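EDD domain protein, DegV family (PDB 3JR7) is of unknown function but probably binds lipid, most likely a fatty acid. Local coordinates at residues Tyr100-Ser105 against His132-Arg137. Sequence-based numbering, arbitrary orientation.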
loop_
_atom_site.group_PDB
_atom_site.type_symbol
_atom_site.label_atom_id
_atom_site.label_comp_id
_atom_site.label_asym_id
_atom_site.label_seq_id
_atom_site.Cartn_x
_atom_site.Cartn_y
_atom_site.Cartn_z
ATOM N N TYR A 100 15.316 4.664 4.576
ATOM C CA TYR A 100 14.005 5.241 4.241
ATOM C C TYR A 100 12.985 4.185 4.572
ATOM O O TYR A 100 13.126 3.061 4.144
ATOM C CB TYR A 100 13.932 5.568 2.743
ATOM C CG TYR A 100 14.983 6.518 2.255
ATOM C CD1 TYR A 100 14.871 7.887 2.492
ATOM C CD2 TYR A 100 16.075 6.061 1.524
ATOM C CE1 TYR A 100 15.844 8.766 2.066
ATOM C CE2 TYR A 100 17.058 6.953 1.048
ATOM C CZ TYR A 100 16.927 8.306 1.337
ATOM O OH TYR A 100 17.852 9.195 0.893
ATOM N N VAL A 101 11.962 4.519 5.333
ATOM C CA VAL A 101 10.951 3.545 5.750
ATOM C C VAL A 101 9.601 3.988 5.182
ATOM O O VAL A 101 9.237 5.181 5.280
ATOM C CB VAL A 101 10.896 3.432 7.290
ATOM C CG1 VAL A 101 10.060 2.191 7.746
ATOM C CG2 VAL A 101 12.308 3.378 7.888
ATOM N N VAL A 102 8.866 3.069 4.576
ATOM C CA VAL A 102 7.557 3.388 3.991
ATOM C C VAL A 102 6.511 2.509 4.624
ATOM O O VAL A 102 6.675 1.293 4.628
ATOM C CB VAL A 102 7.544 3.139 2.491
ATOM C CG1 VAL A 102 6.110 3.523 1.907
ATOM C CG2 VAL A 102 8.666 3.948 1.816
ATOM N N THR A 103 5.490 3.113 5.217
ATOM C CA THR A 103 4.475 2.398 5.960
ATOM C C THR A 103 3.087 2.690 5.476
ATOM O O THR A 103 2.826 3.701 4.817
ATOM C CB THR A 103 4.493 2.715 7.497
ATOM O OG1 THR A 103 3.971 4.024 7.753
ATOM C CG2 THR A 103 5.910 2.570 8.088
ATOM N N LEU A 104 2.192 1.771 5.812
ATOM C CA LEU A 104 0.753 2.013 5.817
ATOM C C LEU A 104 0.399 3.366 6.436
ATOM O O LEU A 104 1.059 3.824 7.364
ATOM C CB LEU A 104 0.069 0.920 6.659
ATOM C CG LEU A 104 -0.239 -0.426 6.017
ATOM C CD1 LEU A 104 -0.274 -1.512 7.121
ATOM C CD2 LEU A 104 -1.527 -0.351 5.226
ATOM N N SER A 105 -0.684 3.956 5.957
ATOM C CA SER A 105 -1.292 5.104 6.594
ATOM C C SER A 105 -1.350 4.993 8.099
ATOM O O SER A 105 -1.866 3.985 8.690
ATOM C CB SER A 105 -2.726 5.308 6.099
ATOM O OG SER A 105 -3.339 6.370 6.843
ATOM N N HIS A 132 14.498 8.050 8.007
ATOM C CA HIS A 132 13.251 8.778 7.838
ATOM C C HIS A 132 12.115 7.822 7.588
ATOM O O HIS A 132 12.195 6.957 6.702
ATOM C CB HIS A 132 13.320 9.816 6.706
ATOM C CG HIS A 132 12.087 10.653 6.629
ATOM N ND1 HIS A 132 11.901 11.757 7.428
ATOM C CD2 HIS A 132 10.918 10.467 5.964
ATOM C CE1 HIS A 132 10.695 12.259 7.199
ATOM N NE2 HIS A 132 10.080 11.491 6.318
ATOM N N VAL A 133 11.036 7.979 8.363
ATOM C CA VAL A 133 9.834 7.176 8.213
ATOM C C VAL A 133 8.758 7.994 7.406
ATOM O O VAL A 133 8.338 9.078 7.856
ATOM C CB VAL A 133 9.258 6.766 9.569
ATOM C CG1 VAL A 133 8.021 5.904 9.362
ATOM C CG2 VAL A 133 10.310 5.992 10.394
ATOM N N PHE A 134 8.347 7.484 6.242
ATOM C CA PHE A 134 7.301 8.108 5.423
ATOM C C PHE A 134 5.945 7.448 5.783
ATOM O O PHE A 134 5.762 6.241 5.665
ATOM C CB PHE A 134 7.559 7.931 3.924
ATOM C CG PHE A 134 8.810 8.559 3.416
ATOM C CD1 PHE A 134 8.863 9.920 3.153
ATOM C CD2 PHE A 134 9.923 7.783 3.147
ATOM C CE1 PHE A 134 10.042 10.512 2.686
ATOM C CE2 PHE A 134 11.084 8.342 2.677
ATOM C CZ PHE A 134 11.158 9.705 2.443
ATOM N N ASN A 135 5.022 8.229 6.302
ATOM C CA ASN A 135 3.650 7.795 6.450
ATOM C C ASN A 135 3.077 7.891 5.044
ATOM O O ASN A 135 2.878 8.980 4.555
ATOM C CB ASN A 135 2.930 8.779 7.385
ATOM C CG ASN A 135 1.432 8.613 7.409
ATOM O OD1 ASN A 135 0.891 7.655 6.860
ATOM N ND2 ASN A 135 0.745 9.550 8.073
ATOM N N SER A 136 2.757 6.775 4.409
ATOM C CA SER A 136 2.241 6.806 3.045
ATOM C C SER A 136 0.898 7.493 2.905
ATOM O O SER A 136 0.619 7.893 1.854
ATOM C CB SER A 136 2.070 5.402 2.453
ATOM O OG SER A 136 1.048 4.676 3.097
ATOM N N ARG A 137 0.089 7.596 3.964
ATOM C CA ARG A 137 -1.317 7.991 3.889
ATOM C C ARG A 137 -2.115 7.123 2.895
ATOM O O ARG A 137 -3.064 7.589 2.259
ATOM C CB ARG A 137 -1.426 9.487 3.595
ATOM C CG ARG A 137 -0.830 10.362 4.793
ATOM C CD ARG A 137 -0.262 11.722 4.350
ATOM N NE ARG A 137 0.420 12.372 5.474
ATOM C CZ ARG A 137 1.744 12.305 5.787
ATOM N NH1 ARG A 137 2.675 11.666 5.040
ATOM N NH2 ARG A 137 2.174 12.954 6.896
HETATM O O HOH W 1 -2.112 9.203 8.244
#
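Phe134 N donates to Val101 O in the shortest backbone bond between 100-105 and 132-137, at 2.6 Å with an N-H...O angle of 171°. Val101 N to His132 O and Thr103 N to Phe134 O extend the parallel pairing, and the axes of 100-103 and 132-135 are inclined by 23°. Past the strands, Ser136 grips Thr103 O twice. Ser136 N donates to Thr103 O from 3.1 Å, tilted out of the carbonyl plane. Ser136 OG lies 2.7 Å from Thr103 O, in that plane and on a lone pair. A chi1 of 68° sets OG between the backbone N and carbonyl carbon. Asn135 OD1 accepts from Arg137 N at 3.0 Å, closing an Asx turn. Ser105 OG is hydrogen-bonded to Gly215 O, and weakly to a water held by Asn135 ND2.

On one sheet face, Tyr100 and Phe134 run side by side, Tyr100 CD1 lying 3.8 Å from Phe134 CE2 at the Phe134 ring edge, with helix 160-173 against both. On the other, Val101 CB meets Val133 CG2 at 4.1 Å, and Thr103 CG2 reaches Val133 CG1 at the same distance. Helix 85-92 packs on all three residues, helix 111-126 on Thr103 and Val133. Thr103 OG1 turns instead to Leu104 O (2.9 Å). An alanine here would probably leave Leu104 O without this donor and open a gap beside Val133 CG1.

This beta-alpha-beta unit of the DegV fold, linked by helix 111-126, leads at its C-terminal strand ends to a pocket that includes Arg137; Leu104 approaches the polyether bound there, probably from the crystallisation liquor.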